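Local structure of 450aa long hypothetical fmu protein (Pyrococcus horikoshii, 2YXL) at residues R190-K195 against L277-K282. The protein probably methylates cytosine at carbon 5 in RNA, as an archaeal member of the RsmB/NOP family, and binds the S-adenosylmethionine analogue sinefungin. Sequence-based numbering, arbitrary orientation.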
ATOM      1  N   ARG A 190       6.939  12.656   0.205  1.00 40.64           N
ATOM      2  CA  ARG A 190       6.730  13.980  -0.376  1.00 40.59           C
ATOM      3  C   ARG A 190       7.171  15.059   0.605  1.00 40.85           C
ATOM      4  O   ARG A 190       6.921  14.953   1.809  1.00 40.87           O
ATOM      5  CB  ARG A 190       5.266  14.193  -0.772  1.00 40.52           C
ATOM      6  CG  ARG A 190       5.073  15.297  -1.805  1.00 40.28           C
ATOM      7  CD  ARG A 190       3.605  15.639  -2.050  1.00 40.30           C
ATOM      8  NE  ARG A 190       3.040  16.446  -0.970  1.00 39.45           N
ATOM      9  CZ  ARG A 190       2.130  16.019  -0.096  1.00 39.27           C
ATOM     10  NH1 ARG A 190       1.643  14.783  -0.164  1.00 39.15           N
ATOM     11  NH2 ARG A 190       1.695  16.842   0.845  1.00 38.99           N
ATOM     12  N   VAL A 191       7.832  16.087   0.080  1.00 41.05           N
ATOM     13  CA  VAL A 191       8.266  17.230   0.877  1.00 41.27           C
ATOM     14  C   VAL A 191       7.152  18.276   0.930  1.00 41.57           C
ATOM     15  O   VAL A 191       6.639  18.708  -0.106  1.00 41.59           O
ATOM     16  CB  VAL A 191       9.583  17.846   0.320  1.00 41.26           C
ATOM     17  CG1 VAL A 191       9.897  19.186   0.981  1.00 41.02           C
ATOM     18  CG2 VAL A 191      10.741  16.881   0.512  1.00 41.10           C
ATOM     19  N   ASN A 192       6.779  18.663   2.148  1.00 41.92           N
ATOM     20  CA  ASN A 192       5.756  19.679   2.378  1.00 42.25           C
ATOM     21  C   ASN A 192       6.302  21.079   2.099  1.00 42.49           C
ATOM     22  O   ASN A 192       6.952  21.685   2.958  1.00 42.52           O
ATOM     23  CB  ASN A 192       5.220  19.562   3.814  1.00 42.25           C
ATOM     24  CG  ASN A 192       4.092  20.547   4.120  1.00 42.40           C
ATOM     25  OD1 ASN A 192       3.789  20.802   5.284  1.00 42.57           O
ATOM     26  ND2 ASN A 192       3.467  21.092   3.084  1.00 42.40           N
ATOM     27  N   THR A 193       6.028  21.580   0.894  1.00 42.83           N
ATOM     28  CA  THR A 193       6.519  22.889   0.443  1.00 43.22           C
ATOM     29  C   THR A 193       5.998  24.040   1.300  1.00 43.46           C
ATOM     30  O   THR A 193       6.592  25.116   1.343  1.00 43.54           O
ATOM     31  CB  THR A 193       6.147  23.168  -1.028  1.00 43.22           C
ATOM     32  OG1 THR A 193       4.731  23.029  -1.203  1.00 43.51           O
ATOM     33  CG2 THR A 193       6.876  22.210  -1.958  1.00 43.01           C
ATOM     34  N   LEU A 194       4.888  23.790   1.985  1.00 43.80           N
ATOM     35  CA  LEU A 194       4.255  24.765   2.859  1.00 44.14           C
ATOM     36  C   LEU A 194       5.077  25.011   4.129  1.00 44.30           C
ATOM     37  O   LEU A 194       4.883  26.017   4.814  1.00 44.35           O
ATOM     38  CB  LEU A 194       2.855  24.269   3.221  1.00 44.17           C
ATOM     39  CG  LEU A 194       1.699  25.260   3.312  1.00 44.44           C
ATOM     40  CD1 LEU A 194       0.418  24.583   2.845  1.00 44.70           C
ATOM     41  CD2 LEU A 194       1.547  25.805   4.727  1.00 44.97           C
ATOM     42  N   LYS A 195       6.001  24.099   4.428  1.00 44.55           N
ATOM     43  CA  LYS A 195       6.755  24.142   5.682  1.00 44.74           C
ATOM     44  C   LYS A 195       8.266  23.914   5.509  1.00 44.88           C
ATOM     45  O   LYS A 195       9.044  24.181   6.427  1.00 44.95           O
ATOM     46  CB  LYS A 195       6.160  23.134   6.675  1.00 44.71           C
ATOM     47  CG  LYS A 195       6.433  23.444   8.142  1.00 44.71           C
ATOM     48  CD  LYS A 195       5.514  22.650   9.057  1.00 44.59           C
ATOM     49  CE  LYS A 195       4.281  23.443   9.461  1.00 44.49           C
ATOM     50  NZ  LYS A 195       4.583  24.421  10.543  1.00 44.46           N
ATOM     51  N   LEU A 277      -3.127  18.800  -1.989  1.00 39.79           N
ATOM     52  CA  LEU A 277      -4.026  19.781  -2.603  1.00 39.61           C
ATOM     53  C   LEU A 277      -3.897  21.139  -1.917  1.00 39.58           C
ATOM     54  O   LEU A 277      -3.899  22.178  -2.581  1.00 39.66           O
ATOM     55  CB  LEU A 277      -5.482  19.303  -2.553  1.00 39.67           C
ATOM     56  CG  LEU A 277      -5.931  18.061  -3.335  1.00 39.53           C
ATOM     57  CD1 LEU A 277      -7.288  17.592  -2.828  1.00 39.64           C
ATOM     58  CD2 LEU A 277      -5.985  18.306  -4.838  1.00 39.26           C
ATOM     59  N   ALA A 278      -3.768  21.116  -0.590  1.00 39.42           N
ATOM     60  CA  ALA A 278      -3.585  22.327   0.212  1.00 39.27           C
ATOM     61  C   ALA A 278      -2.275  23.065  -0.097  1.00 39.12           C
ATOM     62  O   ALA A 278      -2.233  24.298  -0.053  1.00 39.17           O
ATOM     63  CB  ALA A 278      -3.673  21.995   1.687  1.00 39.26           C
ATOM     64  N   GLU A 279      -1.219  22.310  -0.403  1.00 38.96           N
ATOM     65  CA  GLU A 279       0.068  22.881  -0.810  1.00 38.82           C
ATOM     66  C   GLU A 279      -0.067  23.648  -2.118  1.00 38.50           C
ATOM     67  O   GLU A 279       0.443  24.759  -2.250  1.00 38.47           O
ATOM     68  CB  GLU A 279       1.127  21.791  -0.990  1.00 38.85           C
ATOM     69  CG  GLU A 279       1.587  21.110   0.286  1.00 39.16           C
ATOM     70  CD  GLU A 279       2.829  20.256   0.073  1.00 39.30           C
ATOM     71  OE1 GLU A 279       3.825  20.761  -0.496  1.00 40.30           O
ATOM     72  OE2 GLU A 279       2.816  19.082   0.489  1.00 39.20           O
ATOM     73  N   LEU A 280      -0.758  23.036  -3.078  1.00 38.22           N
ATOM     74  CA  LEU A 280      -0.981  23.632  -4.395  1.00 37.94           C
ATOM     75  C   LEU A 280      -1.890  24.857  -4.339  1.00 37.79           C
ATOM     76  O   LEU A 280      -1.776  25.759  -5.168  1.00 37.79           O
ATOM     77  CB  LEU A 280      -1.556  22.591  -5.355  1.00 37.86           C
ATOM     78  CG  LEU A 280      -0.622  21.439  -5.731  1.00 37.62           C
ATOM     79  CD1 LEU A 280      -1.414  20.293  -6.327  1.00 36.86           C
ATOM     80  CD2 LEU A 280       0.472  21.915  -6.692  1.00 37.08           C
ATOM     81  N   MET A 281      -2.789  24.875  -3.359  1.00 37.65           N
ATOM     82  CA  MET A 281      -3.673  26.016  -3.123  1.00 37.47           C
ATOM     83  C   MET A 281      -2.992  27.032  -2.212  1.00 37.28           C
ATOM     84  O   MET A 281      -3.586  28.054  -1.857  1.00 37.23           O
ATOM     85  CB  MET A 281      -4.994  25.548  -2.507  1.00 37.50           C
ATOM     86  CG  MET A 281      -5.838  24.686  -3.432  1.00 37.47           C
ATOM     87  SD  MET A 281      -6.967  23.580  -2.562  1.00 37.59           S
ATOM     88  CE  MET A 281      -8.242  24.724  -2.024  1.00 36.89           C
ATOM     89  N   LYS A 282      -1.746  26.731  -1.840  1.00 37.01           N
ATOM     90  CA  LYS A 282      -0.911  27.587  -0.985  1.00 36.77           C
ATOM     91  C   LYS A 282      -1.623  28.026   0.299  1.00 36.36           C
ATOM     92  O   LYS A 282      -1.593  29.201   0.676  1.00 36.29           O
ATOM     93  CB  LYS A 282      -0.355  28.789  -1.770  1.00 36.78           C
ATOM     94  CG  LYS A 282       0.446  28.403  -3.017  1.00 37.06           C
ATOM     95  CD  LYS A 282       1.265  29.568  -3.558  1.00 37.13           C
ATOM     96  CE  LYS A 282       2.681  29.553  -2.997  1.00 37.86           C
ATOM     97  NZ  LYS A 282       3.488  30.697  -3.509  1.00 38.40           N
TER
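Glu279 has CG anti to its carbonyl carbon (chi1 -69°) and runs out extended to meet Arg190, whose CG is anti to the backbone N and whose chain bends at chi3 (76°). The two side chains meet tip to tip in a salt bridge. It joins two domains: strand 186-191 of the ferredoxin-like region and helix 272-280 of the Rossmann-like methyltransferase fold. NH2 of Arg190 lies 2.5 Å from OE2 of Glu279, which sits at the guanidinium edge, in its plane. NE of Arg190 adds a weak hydrogen bond to OE2 of Glu279 at 3.0 Å. The carboxylate is turned 46° from the guanidinium plane. NH1 of Arg190 bonds to Gln244 and weakly to the carbonyl of Gly272, a predicted S-adenosylmethionine-binding residue, and the arginine side chain lies about 8 Å from the bound sinefungin. The other carboxylate oxygen serves the loop after the strand. The backbone N of Thr193 reaches OE1 of Glu279 at 2.7 Å, from above the carboxylate plane. An alanine in place of this glutamate would probably leave the buried Arg190 charge without its mate and the turn at Thr193 less firmly held. Beside the polar group, CD1 of Leu194 packs 4.0 Å from CA of Glu279. OG1 of Thr193 donates to the anti lone pair of Glu279 OE1 at 2.5 Å.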